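Local coordinates for calcium-regulated actin-bundling protein (Dictyostelium discoideum, PDB 4X3N), which bundles actin filaments under calcium control and may help shape and remodel filopodia and pseudopodia as cells move, at residues E24-F34 with P167-M175. Numbering follows the deposited sequence.
Sequences EKLSAEAMEFF and PADFCTRSM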
ATOM      1  N   GLU A  24     -27.743  -2.292  -8.664  1.00 60.61           N
ATOM      2  CA  GLU A  24     -27.494  -2.555 -10.108  1.00 57.96           C
ATOM      3  C   GLU A  24     -25.972  -2.647 -10.204  1.00 57.94           C
ATOM      4  O   GLU A  24     -25.272  -1.653 -10.034  1.00 54.32           O
ATOM      5  CB  GLU A  24     -28.066  -1.436 -11.032  1.00 54.54           C
ATOM      6  CG  GLU A  24     -28.688  -1.960 -12.333  1.00 57.58           C
ATOM      7  CD  GLU A  24     -28.765  -0.929 -13.486  1.00 60.65           C
ATOM      8  OE1 GLU A  24     -29.576   0.026 -13.401  1.00 56.70           O
ATOM      9  OE2 GLU A  24     -28.032  -1.077 -14.514  1.00 57.67           O
ATOM     10  N   LYS A  25     -25.490  -3.863 -10.398  1.00 53.76           N
ATOM     11  CA  LYS A  25     -24.135  -4.110 -10.805  1.00 52.82           C
ATOM     12  C   LYS A  25     -23.847  -3.402 -12.140  1.00 46.41           C
ATOM     13  O   LYS A  25     -24.712  -3.305 -12.967  1.00 46.18           O
ATOM     14  CB  LYS A  25     -23.977  -5.603 -10.981  1.00 57.05           C
ATOM     15  CG  LYS A  25     -22.752  -6.187 -10.307  1.00 62.02           C
ATOM     16  CD  LYS A  25     -22.767  -7.716 -10.367  1.00 65.11           C
ATOM     17  CE  LYS A  25     -22.631  -8.268 -11.795  1.00 69.33           C
ATOM     18  NZ  LYS A  25     -21.217  -8.475 -12.249  1.00 70.01           N
ATOM     19  N   LEU A  26     -22.635  -2.899 -12.346  1.00 41.64           N
ATOM     20  CA  LEU A  26     -22.279  -2.221 -13.586  1.00 36.55           C
ATOM     21  C   LEU A  26     -21.776  -3.201 -14.645  1.00 34.99           C
ATOM     22  O   LEU A  26     -21.112  -4.141 -14.327  1.00 36.03           O
ATOM     23  CB  LEU A  26     -21.169  -1.208 -13.318  1.00 36.23           C
ATOM     24  CG  LEU A  26     -21.456  -0.106 -12.292  1.00 37.24           C
ATOM     25  CD1 LEU A  26     -20.216   0.727 -12.043  1.00 35.84           C
ATOM     26  CD2 LEU A  26     -22.556   0.830 -12.753  1.00 33.20           C
ATOM     27  N   SER A  27     -22.066  -2.936 -15.906  1.00 38.09           N
ATOM     28  CA  SER A  27     -21.407  -3.604 -17.018  1.00 38.09           C
ATOM     29  C   SER A  27     -19.904  -3.385 -16.925  1.00 40.26           C
ATOM     30  O   SER A  27     -19.436  -2.476 -16.217  1.00 32.00           O
ATOM     31  CB  SER A  27     -21.871  -2.983 -18.314  1.00 39.29           C
ATOM     32  OG  SER A  27     -21.295  -1.700 -18.471  1.00 40.98           O
ATOM     33  N   ALA A  28     -19.142  -4.207 -17.637  1.00 36.45           N
ATOM     34  CA  ALA A  28     -17.702  -4.012 -17.696  1.00 35.78           C
ATOM     35  C   ALA A  28     -17.351  -2.637 -18.256  1.00 38.98           C
ATOM     36  O   ALA A  28     -16.371  -1.999 -17.836  1.00 36.39           O
ATOM     37  CB  ALA A  28     -17.043  -5.104 -18.535  1.00 34.68           C
ATOM     38  N   GLU A  29     -18.137  -2.196 -19.219  1.00 38.54           N
ATOM     39  CA  GLU A  29     -17.845  -0.951 -19.864  1.00 38.93           C
ATOM     40  C   GLU A  29     -18.090   0.216 -18.897  1.00 34.95           C
ATOM     41  O   GLU A  29     -17.373   1.181 -18.894  1.00 29.01           O
ATOM     42  CB  GLU A  29     -18.764  -0.819 -21.078  1.00 41.08           C
ATOM     43  CG  GLU A  29     -18.413   0.316 -22.039  1.00 47.53           C
ATOM     44  CD  GLU A  29     -19.490   0.582 -23.103  1.00 52.97           C
ATOM     45  OE1 GLU A  29     -20.267  -0.343 -23.450  1.00 59.31           O
ATOM     46  OE2 GLU A  29     -19.569   1.732 -23.587  1.00 44.26           O
ATOM     47  N   ALA A  30     -19.164   0.133 -18.127  1.00 31.49           N
ATOM     48  CA  ALA A  30     -19.503   1.196 -17.190  1.00 30.71           C
ATOM     49  C   ALA A  30     -18.478   1.162 -16.021  1.00 28.38           C
ATOM     50  O   ALA A  30     -18.041   2.199 -15.568  1.00 27.46           O
ATOM     51  CB  ALA A  30     -20.891   1.002 -16.671  1.00 30.64           C
ATOM     52  N   MET A  31     -18.105  -0.031 -15.556  1.00 26.84           N
ATOM     53  CA  MET A  31     -17.121  -0.156 -14.501  1.00 27.02           C
ATOM     54  C   MET A  31     -15.808   0.462 -14.929  1.00 26.65           C
ATOM     55  O   MET A  31     -15.150   1.096 -14.127  1.00 23.34           O
ATOM     56  CB  MET A  31     -16.929  -1.605 -14.107  1.00 28.15           C
ATOM     57  CG  MET A  31     -16.052  -1.825 -12.897  1.00 28.76           C
ATOM     58  SD  MET A  31     -16.598  -0.892 -11.425  1.00 30.41           S
ATOM     59  CE  MET A  31     -17.828  -2.052 -10.767  1.00 29.09           C
ATOM     60  N   GLU A  32     -15.430   0.323 -16.199  1.00 25.89           N
ATOM     61  CA  GLU A  32     -14.118   0.787 -16.603  1.00 27.61           C
ATOM     62  C   GLU A  32     -14.167   2.286 -16.567  1.00 27.30           C
ATOM     63  O   GLU A  32     -13.216   2.944 -16.096  1.00 28.79           O
ATOM     64  CB  GLU A  32     -13.738   0.288 -18.015  1.00 32.03           C
ATOM     65  CG  GLU A  32     -12.492   0.977 -18.589  1.00 37.01           C
ATOM     66  CD  GLU A  32     -12.395   0.894 -20.129  1.00 46.49           C
ATOM     67  OE1 GLU A  32     -13.324   0.357 -20.779  1.00 52.70           O
ATOM     68  OE2 GLU A  32     -11.385   1.359 -20.708  1.00 48.77           O
ATOM     69  N   PHE A  33     -15.267   2.837 -17.100  1.00 27.05           N
ATOM     70  CA  PHE A  33     -15.509   4.293 -17.032  1.00 26.87           C
ATOM     71  C   PHE A  33     -15.416   4.794 -15.601  1.00 25.13           C
ATOM     72  O   PHE A  33     -14.689   5.714 -15.271  1.00 21.28           O
ATOM     73  CB  PHE A  33     -16.884   4.632 -17.609  1.00 26.97           C
ATOM     74  CG  PHE A  33     -17.252   6.061 -17.440  1.00 25.44           C
ATOM     75  CD1 PHE A  33     -16.659   7.044 -18.247  1.00 25.58           C
ATOM     76  CD2 PHE A  33     -18.139   6.448 -16.493  1.00 24.93           C
ATOM     77  CE1 PHE A  33     -17.018   8.366 -18.102  1.00 24.96           C
ATOM     78  CE2 PHE A  33     -18.478   7.758 -16.343  1.00 25.25           C
ATOM     79  CZ  PHE A  33     -17.901   8.718 -17.117  1.00 25.41           C
ATOM     80  N   PHE A  34     -16.183   4.148 -14.732  1.00 24.81           N
ATOM     81  CA  PHE A  34     -16.261   4.527 -13.329  1.00 23.59           C
ATOM     82  C   PHE A  34     -14.884   4.498 -12.707  1.00 25.29           C
ATOM     83  O   PHE A  34     -14.503   5.428 -12.008  1.00 27.82           O
ATOM     84  CB  PHE A  34     -17.150   3.513 -12.620  1.00 22.32           C
ATOM     85  CG  PHE A  34     -17.478   3.855 -11.214  1.00 22.03           C
ATOM     86  CD1 PHE A  34     -16.679   3.495 -10.215  1.00 22.02           C
ATOM     87  CD2 PHE A  34     -18.681   4.491 -10.920  1.00 22.72           C
ATOM     88  CE1 PHE A  34     -16.982   3.845  -8.895  1.00 25.14           C
ATOM     89  CE2 PHE A  34     -19.003   4.855  -9.622  1.00 22.27           C
ATOM     90  CZ  PHE A  34     -18.176   4.514  -8.602  1.00 21.38           C
ATOM     91  N   PRO A 167     -24.446   4.349  -8.767  1.00 23.10           N
ATOM     92  CA  PRO A 167     -23.348   4.235  -9.754  1.00 23.16           C
ATOM     93  C   PRO A 167     -23.788   3.998 -11.211  1.00 23.65           C
ATOM     94  O   PRO A 167     -23.200   4.536 -12.188  1.00 22.92           O
ATOM     95  CB  PRO A 167     -22.577   3.021  -9.225  1.00 23.82           C
ATOM     96  CG  PRO A 167     -22.740   3.121  -7.791  1.00 25.18           C
ATOM     97  CD  PRO A 167     -24.191   3.509  -7.593  1.00 24.17           C
ATOM     98  N   ALA A 168     -24.773   3.139 -11.400  1.00 22.69           N
ATOM     99  CA  ALA A 168     -25.209   2.865 -12.764  1.00 23.51           C
ATOM    100  C   ALA A 168     -25.868   4.058 -13.443  1.00 24.85           C
ATOM    101  O   ALA A 168     -25.564   4.404 -14.599  1.00 25.99           O
ATOM    102  CB  ALA A 168     -26.165   1.671 -12.784  1.00 25.42           C
ATOM    103  N   ASP A 169     -26.727   4.738 -12.707  1.00 24.61           N
ATOM    104  CA  ASP A 169     -27.298   5.998 -13.142  1.00 21.40           C
ATOM    105  C   ASP A 169     -26.207   7.014 -13.481  1.00 23.19           C
ATOM    106  O   ASP A 169     -26.224   7.663 -14.551  1.00 24.43           O
ATOM    107  CB  ASP A 169     -28.282   6.532 -12.062  1.00 21.99           C
ATOM    108  CG  ASP A 169     -28.980   7.849 -12.489  1.00 27.20           C
ATOM    109  OD1 ASP A 169     -29.918   7.754 -13.335  1.00 29.95           O
ATOM    110  OD2 ASP A 169     -28.582   8.974 -12.030  1.00 29.74           O
ATOM    111  N   PHE A 170     -25.271   7.195 -12.563  1.00 24.04           N
ATOM    112  CA  PHE A 170     -24.179   8.096 -12.803  1.00 21.32           C
ATOM    113  C   PHE A 170     -23.465   7.778 -14.143  1.00 21.51           C
ATOM    114  O   PHE A 170     -23.192   8.676 -14.921  1.00 23.46           O
ATOM    115  CB  PHE A 170     -23.188   8.054 -11.646  1.00 20.85           C
ATOM    116  CG  PHE A 170     -21.886   8.697 -11.990  1.00 20.52           C
ATOM    117  CD1 PHE A 170     -21.817  10.067 -12.143  1.00 20.06           C
ATOM    118  CD2 PHE A 170     -20.791   7.936 -12.273  1.00 21.44           C
ATOM    119  CE1 PHE A 170     -20.664  10.656 -12.539  1.00 20.38           C
ATOM    120  CE2 PHE A 170     -19.590   8.543 -12.652  1.00 20.40           C
ATOM    121  CZ  PHE A 170     -19.545   9.879 -12.800  1.00 19.13           C
ATOM    122  N   CYS A 171     -23.162   6.511 -14.404  1.00 23.50           N
ATOM    123  CA  CYS A 171     -22.439   6.146 -15.625  1.00 24.86           C
ATOM    124  C   CYS A 171     -23.286   6.472 -16.882  1.00 26.57           C
ATOM    125  O   CYS A 171     -22.804   7.030 -17.906  1.00 25.58           O
ATOM    126  CB  CYS A 171     -22.041   4.663 -15.569  1.00 22.97           C
ATOM    127  SG  CYS A 171     -20.806   4.256 -14.309  1.00 26.43           S
ATOM    128  N   THR A 172     -24.582   6.206 -16.769  1.00 26.58           N
ATOM    129  CA  THR A 172     -25.510   6.530 -17.851  1.00 26.82           C
ATOM    130  C   THR A 172     -25.511   7.974 -18.112  1.00 25.54           C
ATOM    131  O   THR A 172     -25.512   8.375 -19.237  1.00 24.92           O
ATOM    132  CB  THR A 172     -26.938   6.167 -17.454  1.00 28.76           C
ATOM    133  OG1 THR A 172     -27.033   4.730 -17.321  1.00 30.04           O
ATOM    134  CG2 THR A 172     -27.963   6.701 -18.464  1.00 33.88           C
ATOM    135  N   ARG A 173     -25.560   8.785 -17.056  1.00 26.63           N
ATOM    136  CA  ARG A 173     -25.520  10.211 -17.174  1.00 23.16           C
ATOM    137  C   ARG A 173     -24.184  10.762 -17.670  1.00 24.46           C
ATOM    138  O   ARG A 173     -24.168  11.762 -18.398  1.00 19.93           O
ATOM    139  CB  ARG A 173     -25.835  10.896 -15.851  1.00 22.11           C
ATOM    140  CG  ARG A 173     -27.284  10.788 -15.419  1.00 20.55           C
ATOM    141  CD  ARG A 173     -27.436  11.359 -14.033  1.00 24.75           C
ATOM    142  NE  ARG A 173     -28.777  11.216 -13.404  1.00 26.02           N
ATOM    143  CZ  ARG A 173     -29.503  12.258 -12.954  1.00 28.18           C
ATOM    144  NH1 ARG A 173     -29.134  13.534 -13.083  1.00 26.51           N
ATOM    145  NH2 ARG A 173     -30.617  12.017 -12.348  1.00 30.34           N
ATOM    146  N   SER A 174     -23.085  10.149 -17.280  1.00 24.07           N
ATOM    147  CA  SER A 174     -21.771  10.789 -17.500  1.00 25.70           C
ATOM    148  C   SER A 174     -20.980  10.246 -18.677  1.00 26.56           C
ATOM    149  O   SER A 174     -20.153  10.988 -19.252  1.00 26.08           O
ATOM    150  CB  SER A 174     -20.885  10.630 -16.224  1.00 26.34           C
ATOM    151  OG  SER A 174     -19.604  11.387 -16.340  1.00 28.03           O
ATOM    152  N   MET A 175     -21.192   8.982 -19.023  1.00 26.33           N
ATOM    153  CA  MET A 175     -20.499   8.360 -20.172  1.00 32.16           C
ATOM    154  C   MET A 175     -20.742   9.080 -21.500  1.00 31.84           C
ATOM    155  O   MET A 175     -21.809   9.632 -21.740  1.00 33.50           O
ATOM    156  CB  MET A 175     -20.852   6.907 -20.298  1.00 31.00           C
ATOM    157  CG  MET A 175     -20.212   6.078 -19.217  1.00 34.13           C
ATOM    158  SD  MET A 175     -20.679   4.352 -19.281  1.00 36.76           S
ATOM    159  CE  MET A 175     -19.593   3.906 -20.644  1.00 36.70           C
TER
HETATM  160  O   HOH W   1     -25.872   1.192  -9.402  1.00 25.45           O
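Phe33 and Phe34 on helix 28-38 meet Phe170, Cys171 and Met175 in an apolar, nearly perpendicular helix-helix contact beside the calcium-binding EF-hand region. The axes of 28-34 and 167-174 cross at 82° and approach to 9.9 Å. The small Ala30 sits near the crossing, its CB 4.0 Å from Cys171 CB.

Phe33 CG is anti to the backbone N (chi1 174°), which carries the ring to the C-terminal end of helix 167-174. Met175 CG sits over one ring face in a CH-pi contact, 3.5 Å from the centroid of Phe33. Met175 SD lies obliquely to the same ring. Ser174 OG meets the ring edge in plane, 3.3 Å from Phe33 CZ. Phe33 CE2 lies 3.9 Å from Phe170 CE2. Cys171 SG meets the edges of both rings, 4.1 Å from Phe33 CD2 and 4.0 Å from Phe34 CD2.

Leu26 CD2 rests on the backbone of Ala168, 3.3 Å from Ala168 CA. A water takes the Ala168 N-H and donates to Glu24 O, tying the leading loop to the first turn of helix 167-174. Ser27 is the N-cap of helix 28-38, its OG accepting from Ala30 N.

Phe34 also packs on Leu154, Glu155 and Leu158; Glu155 is a calcium ligand. Replacing Phe33 with an alanine removes the ring under Met175 CG and is likely to open a gap at the end of helix 167-174, leaving Met175 freer to turn. With no direct polar bond between the segments, the crossing depends on shape fit and sulfur-aromatic contacts; its polar link is a water between backbone groups.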